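Local structure of deferrochelatase (Vibrio cholerae, 5DE0) at residues A54-S59 against D108-T113; V98-H103 against Y112-G117; K116-I121 against I125-E130. The protein binds heme b and probably acts as a peroxidase of the dye-decolorizing (DyP-type) family. All coordinates share one frame; numbering follows the deposited sequence.

All three contacts tie helix 108-117 and the turn after it to the antiparallel sheet of the N-terminal ferredoxin-like half of the DyP fold, or to the loop leading into it. Contacts 1 and 2 have centres about 7 Å apart and share Tyr-112 and Thr-113; strand 57-62, which follows the 54-56 loop of contact 1, neighbours strand 98-104, and Ser-59 N lies 2.8 Å from His-101 O, a probable hydrogen bond. Contact 3 shares Lys-116 and Gly-117 with contact 2, centre to centre about 8 Å, and reaches 125-134, the outermost strand on the other side of the sheet within this chain; the centres of contacts 1 and 3 are about 15 Å apart. The heme-pocket residues fall between 141 and 277, outside these segments.

Contact 1 (A54-S59 against D108-T113); sequences AELTVS and DLLFYT
Leu-56 reaches across to helix 108-117 with both of its methyl branches. CD1 packs on Leu-110 CD2 at 3.8 Å, the two side chains running in opposite senses with their ends overlapping, and also borders Thr-113, while CD2 lies 3.4 Å from Thr-113 OG1. The side chain is turned to do this by its first torsion, which sets CG opposite the backbone N (chi1 178°) and beside the carbonyl carbon. A forked, purely apolar residue suits a place between two successive turns of a helix.

Leu-109, one turn before Thr-113, supplies the next largest share of buried surface. Its CD1 meets the small CB of Ala-54 at 3.6 Å; alanine fits here because its single methyl lets the longer leucine come in close. Thr-113 turns its hydroxyl to Leu-56, in the loop before strand 57-62, yet that hydroxyl is occupied: OG1 donates to Leu-109 O, 2.6 Å away, with a C=O...O angle of 155° and a tilt of 24° from the carbonyl plane. Thr-113 N binds the same Leu-109 O from the other face of that plane, so this oxygen is gripped twice. Ile-47 of helix 40-50 touches Leu-56, Leu-109 and Thr-113 together, and Leu-109 also packs on Leu-137 of the second subunit.

With its one polar group bonded back into the helix, Thr-113 can sit in a buried, hydrocarbon-lined interface whose cohesion is essentially apolar.

Contact 2 (V98-H103 against Y112-G117); sequences VLIHCH and YTLRKG
Helix 108-117 packs on one face of the N-terminal antiparallel sheet, and here it meets strand 98-104, an inner strand, through two thin points of contact. Ile-100 CD1 comes within 4.4 Å of Leu-114 CD1, and Cys-102 SG stands the same 4.4 Å from Thr-113 CG2, so the packing is loose. Ile-100 and Cys-102 are two apart in the strand, and by the alternation of any beta strand both point to the helix. His-101 and His-103 face the other way, where His-101 ND1 bonds to Tyr-252 OH and His-103 meets the ring of His-234. In the ferredoxin-like fold of DyP peroxidases, helices cover one face of a four-stranded antiparallel sheet, and Ile-100 and Cys-102 lie on that face.

Ile-100 reaches the helix because its chain is extended out to CD1 (chi2 -180°), and a long branched side chain suits that distance. Leu-114 comes from the flank of the helix and brings CD1 to the strand, while CD2 turns toward Glu-130; Thr-22 of strand 18-26 and Tyr-132 of strand 125-134 pack against it too. The slender cysteine fits opposite Thr-113, which turns its methyl to the sulfur, its hydroxyl being taken by Leu-109. Helix 40-50 flanks the contact, Leu-40 touching Ile-100.

Contact 3 (K116-I121 against I125-E130); sequences KGISDI and IEIVDE
Ile-118 and Ile-127 touch through their terminal methyls, CD1 to CD1 at 3.8 Å, their side chains crossing at a slant. This is the first of two apolar pairs. In Ile-118, just past helix 108-117, CG1 lies between the backbone N and the carbonyl carbon (chi1 72°), and an extended second torsion then carries CD1 to the strand. Ile-127 starts off to one flank, but its own extended chain brings CD1 over. In the second pair, Ile-121 and Ile-125 lie side by side and point the same way, with Ile-121 CD1 4.0 Å from Ile-125 CG1. Isoleucine suits all four places, since a bulky beta-branched side chain with one longer arm, apolar throughout, packs well between a turn and a sheet. Val-33 of helix 30-38 packs on both Ile-121 and Ile-125, while Val-241 of the second subunit lies against Ile-118.

Where backbone meets side chain, the carbonyl oxygen of Ile-121 rests on the hydrocarbon of Ile-125, 3.4 Å from CG1. Ile-125 N is equally near that oxygen, but the angle is too poor for a hydrogen bond.

Backbone hydrogen bonding does shape the turn itself: Ile-121 N binds Ile-118 O at 3.0 Å, closing a turn that carries both isoleucines. Further along the strand, a classic beta bulge sets Val-128 and Asp-129 together against Leu-23 of strand 18-26. The turn and the two isoleucine pairs make the connection from helix 108-117 to the last strand of the ferredoxin-like beta-alpha-beta-beta-alpha-beta unit.

Contact 1 (A54-S59 against D108-T113)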
loop_
_atom_site.group_PDB
_atom_site.type_symbol
_atom_site.label_atom_id
_atom_site.label_comp_id
_atom_site.label_asym_id
_atom_site.label_seq_id
_atom_site.Cartn_x
_atom_site.Cartn_y
_atom_site.Cartn_z
ATOM N N ALA B 54 7.888 -16.873 -3.807
ATOM C CA ALA B 54 7.874 -15.416 -3.889
ATOM C C ALA B 54 7.851 -14.939 -5.335
ATOM O O ALA B 54 7.139 -13.991 -5.670
ATOM C CB ALA B 54 9.073 -14.839 -3.168
ATOM N N GLU B 55 8.637 -15.604 -6.178
ATOM C CA GLU B 55 8.755 -15.262 -7.592
ATOM C C GLU B 55 9.074 -13.781 -7.780
ATOM O O GLU B 55 8.546 -13.128 -8.681
ATOM C CB GLU B 55 7.476 -15.640 -8.345
ATOM C CG GLU B 55 7.179 -17.137 -8.320
ATOM C CD GLU B 55 5.953 -17.512 -9.129
ATOM O OE1 GLU B 55 5.309 -16.605 -9.703
ATOM O OE2 GLU B 55 5.631 -18.718 -9.192
ATOM N N LEU B 56 9.937 -13.261 -6.913
ATOM C CA LEU B 56 10.344 -11.863 -6.971
ATOM C C LEU B 56 11.173 -11.590 -8.222
ATOM O O LEU B 56 12.118 -12.320 -8.525
ATOM C CB LEU B 56 11.136 -11.481 -5.719
ATOM C CG LEU B 56 11.679 -10.052 -5.669
ATOM C CD1 LEU B 56 10.548 -9.036 -5.570
ATOM C CD2 LEU B 56 12.652 -9.896 -4.513
ATOM N N THR B 57 10.801 -10.543 -8.950
ATOM C CA THR B 57 11.503 -10.163 -10.168
ATOM C C THR B 57 11.901 -8.696 -10.110
ATOM O O THR B 57 11.414 -7.950 -9.263
ATOM C CB THR B 57 10.640 -10.402 -11.416
ATOM O OG1 THR B 57 9.462 -9.590 -11.341
ATOM C CG2 THR B 57 10.235 -11.865 -11.518
ATOM N N VAL B 58 12.784 -8.280 -11.011
ATOM C CA VAL B 58 13.240 -6.895 -11.029
ATOM C C VAL B 58 13.677 -6.466 -12.430
ATOM O O VAL B 58 14.177 -7.274 -13.214
ATOM C CB VAL B 58 14.408 -6.678 -10.028
ATOM C CG1 VAL B 58 15.646 -7.451 -10.462
ATOM C CG2 VAL B 58 14.720 -5.195 -9.862
ATOM N N SER B 59 13.455 -5.194 -12.748
ATOM C CA SER B 59 13.966 -4.605 -13.979
ATOM C C SER B 59 14.372 -3.156 -13.738
ATOM O O SER B 59 13.546 -2.328 -13.351
ATOM C CB SER B 59 12.926 -4.682 -15.096
ATOM O OG SER B 59 13.426 -4.094 -16.282
ATOM N N ASP B 108 5.197 -7.715 0.825
ATOM C CA ASP B 108 6.214 -7.305 1.794
ATOM C C ASP B 108 7.635 -7.299 1.222
ATOM O O ASP B 108 8.422 -6.400 1.521
ATOM C CB ASP B 108 6.156 -8.204 3.035
ATOM C CG ASP B 108 6.445 -9.661 2.722
ATOM O OD1 ASP B 108 6.077 -10.127 1.621
ATOM O OD2 ASP B 108 7.045 -10.338 3.583
ATOM N N LEU B 109 7.958 -8.288 0.394
ATOM C CA LEU B 109 9.302 -8.394 -0.171
ATOM C C LEU B 109 9.618 -7.253 -1.139
ATOM O O LEU B 109 10.784 -6.968 -1.412
ATOM C CB LEU B 109 9.480 -9.738 -0.876
ATOM C CG LEU B 109 9.517 -10.968 0.033
ATOM C CD1 LEU B 109 9.687 -12.227 -0.794
ATOM C CD2 LEU B 109 10.635 -10.845 1.060
ATOM N N LEU B 110 8.575 -6.606 -1.657
ATOM C CA LEU B 110 8.749 -5.445 -2.523
ATOM C C LEU B 110 9.287 -4.268 -1.721
ATOM O O LEU B 110 10.236 -3.601 -2.135
ATOM C CB LEU B 110 7.430 -5.063 -3.197
ATOM C CG LEU B 110 6.749 -6.129 -4.057
ATOM C CD1 LEU B 110 5.415 -5.611 -4.567
ATOM C CD2 LEU B 110 7.643 -6.551 -5.213
ATOM N N PHE B 111 8.668 -4.018 -0.573
ATOM C CA PHE B 111 9.131 -2.982 0.338
ATOM C C PHE B 111 10.551 -3.284 0.804
ATOM O O PHE B 111 11.394 -2.388 0.867
ATOM C CB PHE B 111 8.189 -2.858 1.541
ATOM C CG PHE B 111 8.590 -1.787 2.521
ATOM C CD1 PHE B 111 9.493 -2.058 3.540
ATOM C CD2 PHE B 111 8.059 -0.511 2.427
ATOM C CE1 PHE B 111 9.863 -1.077 4.435
ATOM C CE2 PHE B 111 8.422 0.474 3.324
ATOM C CZ PHE B 111 9.326 0.191 4.330
ATOM N N TYR B 112 10.809 -4.548 1.130
ATOM C CA TYR B 112 12.124 -4.953 1.618
ATOM C C TYR B 112 13.202 -4.765 0.558
ATOM O O TYR B 112 14.311 -4.334 0.865
ATOM C CB TYR B 112 12.111 -6.412 2.086
ATOM C CG TYR B 112 13.483 -6.944 2.447
ATOM C CD1 TYR B 112 14.055 -6.662 3.682
ATOM C CD2 TYR B 112 14.208 -7.725 1.552
ATOM C CE1 TYR B 112 15.310 -7.143 4.016
ATOM C CE2 TYR B 112 15.461 -8.209 1.876
ATOM C CZ TYR B 112 16.009 -7.915 3.108
ATOM O OH TYR B 112 17.258 -8.396 3.433
ATOM N N THR B 113 12.874 -5.098 -0.687
ATOM C CA THR B 113 13.834 -4.993 -1.781
ATOM C C THR B 113 14.259 -3.545 -1.999
ATOM O O THR B 113 15.432 -3.263 -2.246
ATOM C CB THR B 113 13.257 -5.559 -3.093
ATOM O OG1 THR B 113 12.923 -6.940 -2.911
ATOM C CG2 THR B 113 14.269 -5.434 -4.224
#

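Contact 2 (V98-H103 against Y112-G117)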
loop_
_atom_site.group_PDB
_atom_site.type_symbol
_atom_site.label_atom_id
_atom_site.label_comp_id
_atom_site.label_asym_id
_atom_site.label_seq_id
_atom_site.Cartn_x
_atom_site.Cartn_y
_atom_site.Cartn_z
ATOM N N VAL B 98 15.924 7.204 -13.025
ATOM C CA VAL B 98 15.930 5.749 -12.887
ATOM C C VAL B 98 14.555 5.176 -12.549
ATOM O O VAL B 98 13.821 5.730 -11.731
ATOM C CB VAL B 98 16.938 5.300 -11.794
ATOM C CG1 VAL B 98 16.874 3.794 -11.572
ATOM C CG2 VAL B 98 18.352 5.727 -12.158
ATOM N N LEU B 99 14.217 4.064 -13.193
ATOM C CA LEU B 99 13.026 3.299 -12.848
ATOM C C LEU B 99 13.414 1.952 -12.239
ATOM O O LEU B 99 14.242 1.225 -12.789
ATOM C CB LEU B 99 12.142 3.085 -14.083
ATOM C CG LEU B 99 11.054 2.009 -13.991
ATOM C CD1 LEU B 99 10.046 2.325 -12.893
ATOM C CD2 LEU B 99 10.348 1.838 -15.333
ATOM N N ILE B 100 12.819 1.634 -11.093
ATOM C CA ILE B 100 12.970 0.318 -10.487
ATOM C C ILE B 100 11.626 -0.400 -10.493
ATOM O O ILE B 100 10.700 0.003 -9.790
ATOM C CB ILE B 100 13.497 0.406 -9.041
ATOM C CG1 ILE B 100 14.866 1.088 -9.007
ATOM C CG2 ILE B 100 13.577 -0.981 -8.415
ATOM C CD1 ILE B 100 15.459 1.205 -7.619
ATOM N N HIS B 101 11.521 -1.457 -11.292
ATOM C CA HIS B 101 10.266 -2.192 -11.429
ATOM C C HIS B 101 10.383 -3.620 -10.900
ATOM O O HIS B 101 11.206 -4.404 -11.376
ATOM C CB HIS B 101 9.820 -2.205 -12.895
ATOM C CG HIS B 101 8.674 -3.126 -13.173
ATOM N ND1 HIS B 101 8.591 -3.882 -14.323
ATOM C CD2 HIS B 101 7.561 -3.410 -12.457
ATOM C CE1 HIS B 101 7.480 -4.596 -14.299
ATOM N NE2 HIS B 101 6.836 -4.327 -13.178
ATOM N N CYS B 102 9.551 -3.945 -9.914
ATOM C CA CYS B 102 9.499 -5.283 -9.337
ATOM C C CYS B 102 8.061 -5.787 -9.280
ATOM O O CYS B 102 7.132 -4.997 -9.128
ATOM C CB CYS B 102 10.100 -5.291 -7.928
ATOM S SG CYS B 102 11.778 -4.640 -7.794
ATOM N N HIS B 103 7.878 -7.099 -9.403
ATOM C CA HIS B 103 6.581 -7.706 -9.121
ATOM C C HIS B 103 6.772 -9.105 -8.543
ATOM O O HIS B 103 7.692 -9.823 -8.932
ATOM C CB HIS B 103 5.693 -7.743 -10.376
ATOM C CG HIS B 103 6.248 -8.560 -11.503
ATOM N ND1 HIS B 103 6.185 -9.936 -11.528
ATOM C CD2 HIS B 103 6.855 -8.189 -12.656
ATOM C CE1 HIS B 103 6.740 -10.379 -12.642
ATOM N NE2 HIS B 103 7.155 -9.341 -13.343
ATOM N N TYR B 112 10.809 -4.548 1.130
ATOM C CA TYR B 112 12.124 -4.953 1.618
ATOM C C TYR B 112 13.202 -4.765 0.558
ATOM O O TYR B 112 14.311 -4.334 0.865
ATOM C CB TYR B 112 12.111 -6.412 2.086
ATOM C CG TYR B 112 13.483 -6.944 2.447
ATOM C CD1 TYR B 112 14.055 -6.662 3.682
ATOM C CD2 TYR B 112 14.208 -7.725 1.552
ATOM C CE1 TYR B 112 15.310 -7.143 4.016
ATOM C CE2 TYR B 112 15.461 -8.209 1.876
ATOM C CZ TYR B 112 16.009 -7.915 3.108
ATOM O OH TYR B 112 17.258 -8.396 3.433
ATOM N N THR B 113 12.874 -5.098 -0.687
ATOM C CA THR B 113 13.834 -4.993 -1.781
ATOM C C THR B 113 14.259 -3.545 -1.999
ATOM O O THR B 113 15.432 -3.263 -2.246
ATOM C CB THR B 113 13.257 -5.559 -3.093
ATOM O OG1 THR B 113 12.923 -6.940 -2.911
ATOM C CG2 THR B 113 14.269 -5.434 -4.224
ATOM N N LEU B 114 13.304 -2.629 -1.888
ATOM C CA LEU B 114 13.592 -1.214 -2.077
ATOM C C LEU B 114 14.363 -0.638 -0.894
ATOM O O LEU B 114 15.345 0.077 -1.083
ATOM C CB LEU B 114 12.300 -0.424 -2.296
ATOM C CG LEU B 114 12.491 1.074 -2.542
ATOM C CD1 LEU B 114 13.420 1.307 -3.724
ATOM C CD2 LEU B 114 11.152 1.757 -2.764
ATOM N N ARG B 115 13.920 -0.951 0.322
ATOM C CA ARG B 115 14.577 -0.439 1.525
ATOM C C ARG B 115 16.014 -0.938 1.630
ATOM O O ARG B 115 16.938 -0.155 1.838
ATOM C CB ARG B 115 13.798 -0.833 2.784
ATOM C CG ARG B 115 14.392 -0.258 4.067
ATOM C CD ARG B 115 13.614 -0.672 5.309
ATOM N NE ARG B 115 13.770 -2.091 5.621
ATOM C CZ ARG B 115 13.310 -2.669 6.727
ATOM N NH1 ARG B 115 12.667 -1.949 7.637
ATOM N NH2 ARG B 115 13.499 -3.967 6.928
ATOM N N LYS B 116 16.192 -2.246 1.481
ATOM C CA LYS B 116 17.512 -2.861 1.558
ATOM C C LYS B 116 18.378 -2.479 0.361
ATOM O O LYS B 116 19.590 -2.303 0.489
ATOM C CB LYS B 116 17.379 -4.386 1.645
ATOM C CG LYS B 116 18.695 -5.139 1.712
ATOM C CD LYS B 116 19.418 -4.869 3.018
ATOM C CE LYS B 116 20.661 -5.735 3.143
ATOM N NZ LYS B 116 21.365 -5.502 4.435
ATOM N N GLY B 117 17.746 -2.345 -0.801
ATOM C CA GLY B 117 18.461 -2.069 -2.035
ATOM C C GLY B 117 19.088 -0.689 -2.125
ATOM O O GLY B 117 20.111 -0.513 -2.782
#

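Contact 3 (K116-I121 against I125-E130)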
loop_
_atom_site.group_PDB
_atom_site.type_symbol
_atom_site.label_atom_id
_atom_site.label_comp_id
_atom_site.label_asym_id
_atom_site.label_seq_id
_atom_site.Cartn_x
_atom_site.Cartn_y
_atom_site.Cartn_z
ATOM N N LYS B 116 16.192 -2.246 1.481
ATOM C CA LYS B 116 17.512 -2.861 1.558
ATOM C C LYS B 116 18.378 -2.479 0.361
ATOM O O LYS B 116 19.590 -2.303 0.489
ATOM C CB LYS B 116 17.379 -4.386 1.645
ATOM C CG LYS B 116 18.695 -5.139 1.712
ATOM C CD LYS B 116 19.418 -4.869 3.018
ATOM C CE LYS B 116 20.661 -5.735 3.143
ATOM N NZ LYS B 116 21.365 -5.502 4.435
ATOM N N GLY B 117 17.746 -2.345 -0.801
ATOM C CA GLY B 117 18.461 -2.069 -2.035
ATOM C C GLY B 117 19.088 -0.689 -2.125
ATOM O O GLY B 117 20.111 -0.513 -2.782
ATOM N N ILE B 118 18.476 0.294 -1.471
ATOM C CA ILE B 118 18.961 1.670 -1.549
ATOM C C ILE B 118 19.463 2.177 -0.201
ATOM O O ILE B 118 19.707 3.372 -0.033
ATOM C CB ILE B 118 17.867 2.634 -2.060
ATOM C CG1 ILE B 118 16.794 2.854 -0.992
ATOM C CG2 ILE B 118 17.260 2.119 -3.356
ATOM C CD1 ILE B 118 15.754 3.881 -1.366
ATOM N N SER B 119 19.618 1.260 0.751
ATOM C CA SER B 119 19.990 1.608 2.119
ATOM C C SER B 119 21.273 2.437 2.199
ATOM O O SER B 119 21.361 3.375 2.989
ATOM C CB SER B 119 20.143 0.340 2.962
ATOM O OG SER B 119 20.395 0.659 4.320
ATOM N N ASP B 120 22.258 2.096 1.373
ATOM C CA ASP B 120 23.548 2.780 1.398
ATOM C C ASP B 120 23.560 4.073 0.581
ATOM O O ASP B 120 24.440 4.916 0.760
ATOM C CB ASP B 120 24.651 1.849 0.890
ATOM C CG ASP B 120 24.925 0.694 1.835
ATOM O OD1 ASP B 120 24.576 0.803 3.030
ATOM O OD2 ASP B 120 25.494 -0.321 1.382
ATOM N N ILE B 121 22.586 4.232 -0.311
ATOM C CA ILE B 121 22.554 5.395 -1.195
ATOM C C ILE B 121 21.321 6.271 -0.978
ATOM O O ILE B 121 20.857 6.943 -1.900
ATOM C CB ILE B 121 22.605 4.973 -2.678
ATOM C CG1 ILE B 121 21.417 4.072 -3.021
ATOM C CG2 ILE B 121 23.915 4.264 -2.986
ATOM C CD1 ILE B 121 21.212 3.871 -4.505
ATOM N N ILE B 125 20.100 9.980 -3.299
ATOM C CA ILE B 125 18.932 9.753 -4.142
ATOM C C ILE B 125 17.700 10.493 -3.630
ATOM O O ILE B 125 17.495 10.614 -2.421
ATOM C CB ILE B 125 18.618 8.237 -4.227
ATOM C CG1 ILE B 125 19.691 7.520 -5.040
ATOM C CG2 ILE B 125 17.256 7.975 -4.844
ATOM C CD1 ILE B 125 19.809 8.038 -6.443
ATOM N N GLU B 126 16.889 10.999 -4.553
ATOM C CA GLU B 126 15.554 11.464 -4.207
ATOM C C GLU B 126 14.502 10.664 -4.964
ATOM O O GLU B 126 14.464 10.678 -6.194
ATOM C CB GLU B 126 15.396 12.951 -4.506
ATOM C CG GLU B 126 13.979 13.461 -4.289
ATOM C CD GLU B 126 13.871 14.963 -4.449
ATOM O OE1 GLU B 126 14.911 15.648 -4.358
ATOM O OE2 GLU B 126 12.749 15.458 -4.677
ATOM N N ILE B 127 13.650 9.962 -4.223
ATOM C CA ILE B 127 12.581 9.177 -4.825
ATOM C C ILE B 127 11.420 10.078 -5.241
ATOM O O ILE B 127 10.676 10.574 -4.397
ATOM C CB ILE B 127 12.071 8.087 -3.860
ATOM C CG1 ILE B 127 13.217 7.155 -3.453
ATOM C CG2 ILE B 127 10.928 7.302 -4.490
ATOM C CD1 ILE B 127 12.798 6.038 -2.521
ATOM N N VAL B 128 11.280 10.290 -6.546
ATOM C CA VAL B 128 10.256 11.181 -7.081
ATOM C C VAL B 128 8.860 10.587 -6.921
ATOM O O VAL B 128 7.899 11.297 -6.620
ATOM C CB VAL B 128 10.511 11.490 -8.569
ATOM C CG1 VAL B 128 9.471 12.465 -9.104
ATOM C CG2 VAL B 128 11.911 12.047 -8.757
ATOM N N ASP B 129 8.752 9.280 -7.125
ATOM C CA ASP B 129 7.480 8.589 -6.975
ATOM C C ASP B 129 7.712 7.138 -6.565
ATOM O O ASP B 129 8.653 6.493 -7.025
ATOM C CB ASP B 129 6.673 8.653 -8.273
ATOM C CG ASP B 129 5.172 8.608 -8.034
ATOM O OD1 ASP B 129 4.756 8.419 -6.870
ATOM O OD2 ASP B 129 4.406 8.755 -9.012
ATOM N N GLU B 130 6.849 6.634 -5.690
ATOM C CA GLU B 130 6.943 5.263 -5.206
ATOM C C GLU B 130 5.547 4.660 -5.134
ATOM O O GLU B 130 4.771 4.973 -4.230
ATOM C CB GLU B 130 7.626 5.219 -3.835
ATOM C CG GLU B 130 7.743 3.828 -3.227
ATOM C CD GLU B 130 8.435 3.841 -1.874
ATOM O OE1 GLU B 130 8.947 4.909 -1.479
ATOM O OE2 GLU B 130 8.466 2.785 -1.206
#